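Local structure of cytosine deaminase (Klebsiella pneumoniae, 4R85) at residues K2-R7 with A38-A43; Q44-I49 with L372-A377. The protein deaminates 5-methylcytosine, and probably cytosine, by hydrolysis at an iron(II) site, as a member of the amidohydrolase family. One frame throughout, in Å; residues are numbered along the deposited sequence.

Contact 1: K2-R7 with A38-A43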
ATOM      1  N   LYS A   2      21.622  27.980   2.069  1.00 35.45           N
ATOM      2  CA  LYS A   2      21.432  27.847   0.630  1.00 36.64           C
ATOM      3  C   LYS A   2      21.294  26.383   0.224  1.00 34.86           C
ATOM      4  O   LYS A   2      22.009  25.519   0.734  1.00 36.39           O
ATOM      5  CB  LYS A   2      22.599  28.491  -0.117  1.00 37.13           C
ATOM      6  CG  LYS A   2      22.502  28.406  -1.635  1.00 45.70           C
ATOM      7  CD  LYS A   2      23.814  28.822  -2.301  1.00 50.94           C
ATOM      8  CE  LYS A   2      24.155  30.280  -2.025  1.00 53.82           C
ATOM      9  NZ  LYS A   2      23.254  31.218  -2.753  1.00 53.55           N
ATOM     10  N   ILE A   3      20.361  26.109  -0.681  1.00 30.63           N
ATOM     11  CA  ILE A   3      20.217  24.775  -1.250  1.00 27.12           C
ATOM     12  C   ILE A   3      20.416  24.880  -2.751  1.00 29.32           C
ATOM     13  O   ILE A   3      19.755  25.682  -3.402  1.00 32.62           O
ATOM     14  CB  ILE A   3      18.826  24.180  -0.988  1.00 30.17           C
ATOM     15  CG1 ILE A   3      18.510  24.165   0.515  1.00 28.50           C
ATOM     16  CG2 ILE A   3      18.745  22.780  -1.568  1.00 27.59           C
ATOM     17  CD1 ILE A   3      17.057  23.916   0.824  1.00 30.37           C
ATOM     18  N   ILE A   4      21.334  24.090  -3.299  1.00 27.48           N
ATOM     19  CA  ILE A   4      21.576  24.100  -4.742  1.00 26.17           C
ATOM     20  C   ILE A   4      21.186  22.775  -5.398  1.00 24.52           C
ATOM     21  O   ILE A   4      21.000  21.765  -4.710  1.00 24.24           O
ATOM     22  CB  ILE A   4      23.050  24.403  -5.092  1.00 26.35           C
ATOM     23  CG1 ILE A   4      23.986  23.315  -4.548  1.00 26.57           C
ATOM     24  CG2 ILE A   4      23.462  25.790  -4.586  1.00 32.52           C
ATOM     25  CD1 ILE A   4      25.444  23.479  -5.003  1.00 31.46           C
ATOM     26  N   ASN A   5      21.070  22.801  -6.726  1.00 24.68           N
ATOM     27  CA  ASN A   5      20.820  21.607  -7.530  1.00 24.28           C
ATOM     28  C   ASN A   5      19.513  20.921  -7.159  1.00 25.00           C
ATOM     29  O   ASN A   5      19.409  19.691  -7.189  1.00 26.94           O
ATOM     30  CB  ASN A   5      21.980  20.613  -7.410  1.00 28.39           C
ATOM     31  CG  ASN A   5      23.276  21.153  -7.979  1.00 29.28           C
ATOM     32  OD1 ASN A   5      23.278  21.943  -8.928  1.00 28.53           O
ATOM     33  ND2 ASN A   5      24.395  20.720  -7.403  1.00 26.50           N
ATOM     34  N   ALA A   6      18.513  21.717  -6.804  1.00 24.91           N
ATOM     35  CA  ALA A   6      17.238  21.163  -6.379  1.00 25.46           C
ATOM     36  C   ALA A   6      16.243  21.177  -7.522  1.00 23.02           C
ATOM     37  O   ALA A   6      16.173  22.143  -8.281  1.00 26.81           O
ATOM     38  CB  ALA A   6      16.689  21.940  -5.205  1.00 21.34           C
ATOM     39  N   ARG A   7      15.489  20.095  -7.654  1.00 20.53           N
ATOM     40  CA  ARG A   7      14.355  20.089  -8.565  1.00 22.07           C
ATOM     41  C   ARG A   7      13.141  20.656  -7.852  1.00 22.09           C
ATOM     42  O   ARG A   7      13.000  20.517  -6.631  1.00 21.53           O
ATOM     43  CB  ARG A   7      14.054  18.673  -9.046  1.00 25.75           C
ATOM     44  CG  ARG A   7      15.213  18.007  -9.768  1.00 31.59           C
ATOM     45  CD  ARG A   7      15.343  18.486 -11.191  1.00 36.33           C
ATOM     46  NE  ARG A   7      14.160  18.156 -11.972  1.00 39.55           N
ATOM     47  CZ  ARG A   7      13.997  17.021 -12.644  1.00 35.23           C
ATOM     48  NH1 ARG A   7      12.877  16.822 -13.328  1.00 31.65           N
ATOM     49  NH2 ARG A   7      14.949  16.093 -12.637  1.00 28.88           N
ATOM     50  N   ALA A  38      30.362  26.897  -1.031  1.00 69.63           N
ATOM     51  CA  ALA A  38      30.477  27.416   0.335  1.00 63.79           C
ATOM     52  C   ALA A  38      29.550  26.743   1.346  1.00 60.39           C
ATOM     53  O   ALA A  38      28.811  27.419   2.063  1.00 61.03           O
ATOM     54  CB  ALA A  38      30.271  28.929   0.356  1.00 58.55           C
ATOM     55  N   GLY A  39      29.589  25.418   1.399  1.00 56.21           N
ATOM     56  CA  GLY A  39      28.822  24.688   2.387  1.00 55.95           C
ATOM     57  C   GLY A  39      27.322  24.873   2.249  1.00 54.31           C
ATOM     58  O   GLY A  39      26.592  24.853   3.240  1.00 62.14           O
ATOM     59  N   ALA A  40      26.863  25.072   1.019  1.00 39.77           N
ATOM     60  CA  ALA A  40      25.440  25.038   0.724  1.00 37.38           C
ATOM     61  C   ALA A  40      24.996  23.583   0.748  1.00 31.70           C
ATOM     62  O   ALA A  40      25.818  22.681   0.596  1.00 29.86           O
ATOM     63  CB  ALA A  40      25.168  25.647  -0.640  1.00 37.11           C
ATOM     64  N   ILE A  41      23.707  23.346   0.943  1.00 28.08           N
ATOM     65  CA  ILE A  41      23.183  21.992   0.869  1.00 29.37           C
ATOM     66  C   ILE A  41      23.028  21.591  -0.591  1.00 29.83           C
ATOM     67  O   ILE A  41      22.342  22.271  -1.357  1.00 28.16           O
ATOM     68  CB  ILE A  41      21.833  21.866   1.594  1.00 29.36           C
ATOM     69  CG1 ILE A  41      22.032  22.069   3.096  1.00 31.13           C
ATOM     70  CG2 ILE A  41      21.217  20.513   1.329  1.00 28.37           C
ATOM     71  CD1 ILE A  41      20.748  22.116   3.886  1.00 25.81           C
ATOM     72  N   ASP A  42      23.684  20.504  -0.984  1.00 27.83           N
ATOM     73  CA  ASP A  42      23.594  20.023  -2.359  1.00 29.77           C
ATOM     74  C   ASP A  42      22.486  18.986  -2.482  1.00 29.27           C
ATOM     75  O   ASP A  42      22.618  17.853  -2.011  1.00 30.26           O
ATOM     76  CB  ASP A  42      24.934  19.442  -2.826  1.00 31.13           C
ATOM     77  CG  ASP A  42      24.983  19.194  -4.335  1.00 30.25           C
ATOM     78  OD1 ASP A  42      23.934  19.260  -5.008  1.00 25.36           O
ATOM     79  OD2 ASP A  42      26.084  18.910  -4.847  1.00 33.33           O
ATOM     80  N   ALA A  43      21.384  19.386  -3.113  1.00 24.44           N
ATOM     81  CA  ALA A  43      20.250  18.495  -3.312  1.00 24.52           C
ATOM     82  C   ALA A  43      20.571  17.396  -4.324  1.00 28.51           C
ATOM     83  O   ALA A  43      19.860  16.397  -4.408  1.00 26.55           O
ATOM     84  CB  ALA A  43      19.028  19.277  -3.751  1.00 27.63           C
TER
HETATM   85  O   HOH W   1      23.998  26.369   3.541  1.00 43.94           O
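Ile3 and Ile4 pair in parallel with Ile41 and Asp42, the two segments, their end-to-end directions 17° apart, being joined by three backbone bonds: Ile41 N to Lys2 O, Ile4 N to Ile41 O and Ala43 N to Ile4 O. Strand 41-42 is thus the edge, within this chain, of a four-stranded mixed sheet (23-29, 14-20, 2-7, 41-42), well away from the iron site and beside the start of strand 47-57. Ile41 O also receives the CA-H of Ile3, with Ile3 CA 3.3 Å from it. Ile3 and Ile41 extend alongside each other from the same face, Ile3 CG1 4.2 Å from Ile41 CB; beta-branched residues suit such an extended backbone. Ile3 CG2, anti to its backbone N, also reaches Ala43 CB. Ile4 turns to the other face, its CG1 between the backbone N and the carbonyl carbon (chi1 63°) and against Ile41 O and Asp42 CA; its CG2 meets Ala40 CB at 4.3 Å. At Lys2, Ala40 CB sits against the methylenes, 3.8 Å from Lys2 CD, while the ammonium goes on to a salt bridge with Asp18. A water links Lys2 N to Gly39 O. The strand bends at Asn5, whose positive phi asparagine tolerates well. Asn5 ND2 gives a hydrogen bond of 2.8 Å to Asp42 OD1, in the amide's own plane but 42° above the carboxylate's. Beyond the bend, small methyls let the backbones stay close, Ala6 CB and Ala43 CB meeting at 3.8 Å. Asp42 OD1 also takes the N-H of Gln44, and two donors on one oxygen would be expected to stabilise its negative charge.

Contact 2: Q44-I49 with L372-A377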
ATOM      1  N   GLN A  44      21.640  17.596  -5.093  1.00 31.65           N
ATOM      2  CA  GLN A  44      22.114  16.598  -6.049  1.00 30.59           C
ATOM      3  C   GLN A  44      21.032  16.162  -7.036  1.00 27.30           C
ATOM      4  O   GLN A  44      20.961  14.989  -7.403  1.00 26.98           O
ATOM      5  CB  GLN A  44      22.692  15.377  -5.317  1.00 30.81           C
ATOM      6  CG  GLN A  44      23.958  15.678  -4.522  1.00 30.74           C
ATOM      7  CD  GLN A  44      24.572  14.436  -3.900  1.00 37.91           C
ATOM      8  OE1 GLN A  44      23.881  13.643  -3.268  1.00 39.65           O
ATOM      9  NE2 GLN A  44      25.874  14.264  -4.080  1.00 37.84           N
ATOM     10  N   GLY A  45      20.197  17.110  -7.457  1.00 23.95           N
ATOM     11  CA  GLY A  45      19.139  16.831  -8.411  1.00 24.47           C
ATOM     12  C   GLY A  45      17.878  16.268  -7.783  1.00 24.65           C
ATOM     13  O   GLY A  45      16.961  15.848  -8.481  1.00 24.58           O
ATOM     14  N   ARG A  46      17.821  16.253  -6.458  1.00 23.87           N
ATOM     15  CA  ARG A  46      16.627  15.768  -5.782  1.00 24.87           C
ATOM     16  C   ARG A  46      15.558  16.843  -5.660  1.00 19.44           C
ATOM     17  O   ARG A  46      15.846  18.038  -5.683  1.00 23.08           O
ATOM     18  CB  ARG A  46      16.974  15.221  -4.408  1.00 20.03           C
ATOM     19  CG  ARG A  46      17.755  13.943  -4.476  1.00 26.59           C
ATOM     20  CD  ARG A  46      18.233  13.539  -3.119  1.00 29.67           C
ATOM     21  NE  ARG A  46      19.120  12.386  -3.192  1.00 37.00           N
ATOM     22  CZ  ARG A  46      20.432  12.445  -3.000  1.00 41.69           C
ATOM     23  NH1 ARG A  46      21.008  13.605  -2.716  1.00 44.85           N
ATOM     24  NH2 ARG A  46      21.168  11.345  -3.086  1.00 44.08           N
ATOM     25  N   LEU A  47      14.320  16.395  -5.529  1.00 18.63           N
ATOM     26  CA  LEU A  47      13.169  17.273  -5.407  1.00 23.74           C
ATOM     27  C   LEU A  47      13.111  18.024  -4.064  1.00 24.45           C
ATOM     28  O   LEU A  47      13.252  17.420  -2.998  1.00 26.73           O
ATOM     29  CB  LEU A  47      11.928  16.405  -5.574  1.00 22.49           C
ATOM     30  CG  LEU A  47      10.548  16.928  -5.904  1.00 27.50           C
ATOM     31  CD1 LEU A  47      10.566  17.798  -7.129  1.00 21.34           C
ATOM     32  CD2 LEU A  47       9.646  15.720  -6.113  1.00 21.28           C
ATOM     33  N   ALA A  48      12.914  19.341  -4.117  1.00 21.77           N
ATOM     34  CA  ALA A  48      12.570  20.113  -2.923  1.00 21.73           C
ATOM     35  C   ALA A  48      11.073  20.408  -2.949  1.00 22.06           C
ATOM     36  O   ALA A  48      10.551  20.887  -3.955  1.00 18.15           O
ATOM     37  CB  ALA A  48      13.364  21.418  -2.870  1.00 20.44           C
ATOM     38  N   ILE A  49      10.379  20.112  -1.856  1.00 17.62           N
ATOM     39  CA  ILE A  49       8.931  20.328  -1.780  1.00 18.55           C
ATOM     40  C   ILE A  49       8.574  20.965  -0.450  1.00 17.74           C
ATOM     41  O   ILE A  49       9.340  20.875   0.515  1.00 20.76           O
ATOM     42  CB  ILE A  49       8.151  19.000  -1.864  1.00 17.63           C
ATOM     43  CG1 ILE A  49       8.670  18.024  -0.807  1.00 19.53           C
ATOM     44  CG2 ILE A  49       8.254  18.389  -3.247  1.00 15.66           C
ATOM     45  CD1 ILE A  49       7.774  16.830  -0.596  1.00 21.44           C
ATOM     46  N   LEU A 372      10.439  23.234   4.383  1.00 18.97           N
ATOM     47  CA  LEU A 372      10.566  22.412   3.188  1.00 19.30           C
ATOM     48  C   LEU A 372      11.331  21.112   3.430  1.00 23.26           C
ATOM     49  O   LEU A 372      12.022  20.954   4.447  1.00 25.78           O
ATOM     50  CB  LEU A 372      11.235  23.211   2.061  1.00 20.75           C
ATOM     51  CG  LEU A 372      12.727  23.530   2.206  1.00 25.64           C
ATOM     52  CD1 LEU A 372      13.338  23.815   0.845  1.00 30.54           C
ATOM     53  CD2 LEU A 372      12.958  24.713   3.131  1.00 31.05           C
ATOM     54  N   LEU A 373      11.200  20.191   2.480  1.00 17.22           N
ATOM     55  CA  LEU A 373      11.863  18.901   2.540  1.00 19.24           C
ATOM     56  C   LEU A 373      12.709  18.681   1.304  1.00 23.28           C
ATOM     57  O   LEU A 373      12.436  19.240   0.235  1.00 27.34           O
ATOM     58  CB  LEU A 373      10.836  17.765   2.598  1.00 22.26           C
ATOM     59  CG  LEU A 373       9.675  17.846   3.584  1.00 25.33           C
ATOM     60  CD1 LEU A 373       8.766  16.642   3.397  1.00 18.95           C
ATOM     61  CD2 LEU A 373      10.175  17.930   5.021  1.00 26.63           C
ATOM     62  N   ILE A 374      13.735  17.861   1.451  1.00 18.00           N
ATOM     63  CA  ILE A 374      14.426  17.312   0.296  1.00 24.89           C
ATOM     64  C   ILE A 374      14.116  15.816   0.251  1.00 17.84           C
ATOM     65  O   ILE A 374      14.422  15.089   1.193  1.00 25.33           O
ATOM     66  CB  ILE A 374      15.938  17.553   0.368  1.00 24.24           C
ATOM     67  CG1 ILE A 374      16.236  19.058   0.323  1.00 27.06           C
ATOM     68  CG2 ILE A 374      16.648  16.825  -0.774  1.00 28.36           C
ATOM     69  CD1 ILE A 374      17.676  19.402   0.563  1.00 22.98           C
ATOM     70  N   LEU A 375      13.475  15.378  -0.828  1.00 17.46           N
ATOM     71  CA  LEU A 375      13.051  13.986  -1.000  1.00 21.64           C
ATOM     72  C   LEU A 375      14.046  13.252  -1.884  1.00 26.72           C
ATOM     73  O   LEU A 375      14.559  13.830  -2.835  1.00 20.43           O
ATOM     74  CB  LEU A 375      11.705  13.929  -1.709  1.00 21.19           C
ATOM     75  CG  LEU A 375      10.362  13.978  -1.013  1.00 26.66           C
ATOM     76  CD1 LEU A 375       9.297  13.693  -2.051  1.00 18.82           C
ATOM     77  CD2 LEU A 375      10.303  12.957   0.124  1.00 26.87           C
ATOM     78  N   ASP A 376      14.292  11.976  -1.595  1.00 24.25           N
ATOM     79  CA  ASP A 376      15.236  11.184  -2.379  1.00 24.84           C
ATOM     80  C   ASP A 376      14.595  10.670  -3.674  1.00 27.27           C
ATOM     81  O   ASP A 376      14.488   9.461  -3.895  1.00 22.51           O
ATOM     82  CB  ASP A 376      15.774  10.018  -1.546  1.00 26.73           C
ATOM     83  CG  ASP A 376      16.970   9.331  -2.194  1.00 33.85           C
ATOM     84  OD1 ASP A 376      17.659   9.964  -3.029  1.00 30.96           O
ATOM     85  OD2 ASP A 376      17.220   8.151  -1.855  1.00 37.72           O
ATOM     86  N   ALA A 377      14.171  11.606  -4.517  1.00 24.54           N
ATOM     87  CA  ALA A 377      13.575  11.304  -5.814  1.00 22.94           C
ATOM     88  C   ALA A 377      13.561  12.591  -6.626  1.00 24.15           C
ATOM     89  O   ALA A 377      13.677  13.671  -6.055  1.00 26.51           O
ATOM     90  CB  ALA A 377      12.171  10.786  -5.637  1.00 19.40           C
TER
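Leu372 and Leu373 meet Ile49 where strand 372-375 runs antiparallel to the start of strand 47-57, the strand that goes on into the barrel of this amidohydrolase and carries metal ligands His56 and His58 at and just beyond its end. Leu372 CB lies 3.4 Å from Ile49 O, and Leu372 CD1 makes a wider contact with Ala48 CB (4.4 Å). Leu373 and Ile49 form a hydrogen-bonded pair, with Leu373 N bound to Ile49 O at 2.8 Å and Ile49 N returning a longer bond to Leu373 O. Their side chains cross, Ile49 CG1 resting 4.0 Å from Leu373 CB. Ile374 stands opposite Ala48 as a non-hydrogen-bonded pair; the small alanine lets Ala6 of strand 2-7 and Leu17 of strand 14-20 pack on this face. Leu375 gives its N-H to Leu47 O and packs its CD1 3.8 Å from Ile49 CD1. Ile49 CG1 lies between the backbone N and the carbonyl carbon (chi1 54°), and CD1 beyond it touches both leucines on the face of Leu47, Ile49, Leu373 and Leu375. An inverse gamma turn centred on Asp376 takes the chain off the strand. Partly exposed Arg46 suits this place: its aliphatic stem lies on Ile374 CG2 and Leu375 O, and its charged end makes a salt bridge, NE meeting Asp376 OD1 at 2.8 Å on the anti side, 33° out of the carboxylate plane. Arg46 NH1 also gives a hydrogen to Gln44 OE1. Finally, Ala377 O accepts the N-H of Leu47, N to O 2.8 Å, with an N-H...O angle of 161°.

In the fold
Contact 1 lies farther out, its centre about 30 Å from the centre of the chain, and is partly buried; contact 2, at about 22 Å, is a buried contact. The former is a parallel pairing at the edge of the small mixed sheet, between strands 2-7 and 41-42; the latter is an antiparallel one between strands 47-57 and 372-375 of the larger sheet. Their centres are about 10 Å apart, and backbone hydrogen bonds run between them from Gly45 N to Asn5 O and from Ala48 N to Arg7 O. Ile3 packs on Leu372 and Ile374, so the two sheets share aliphatic packing.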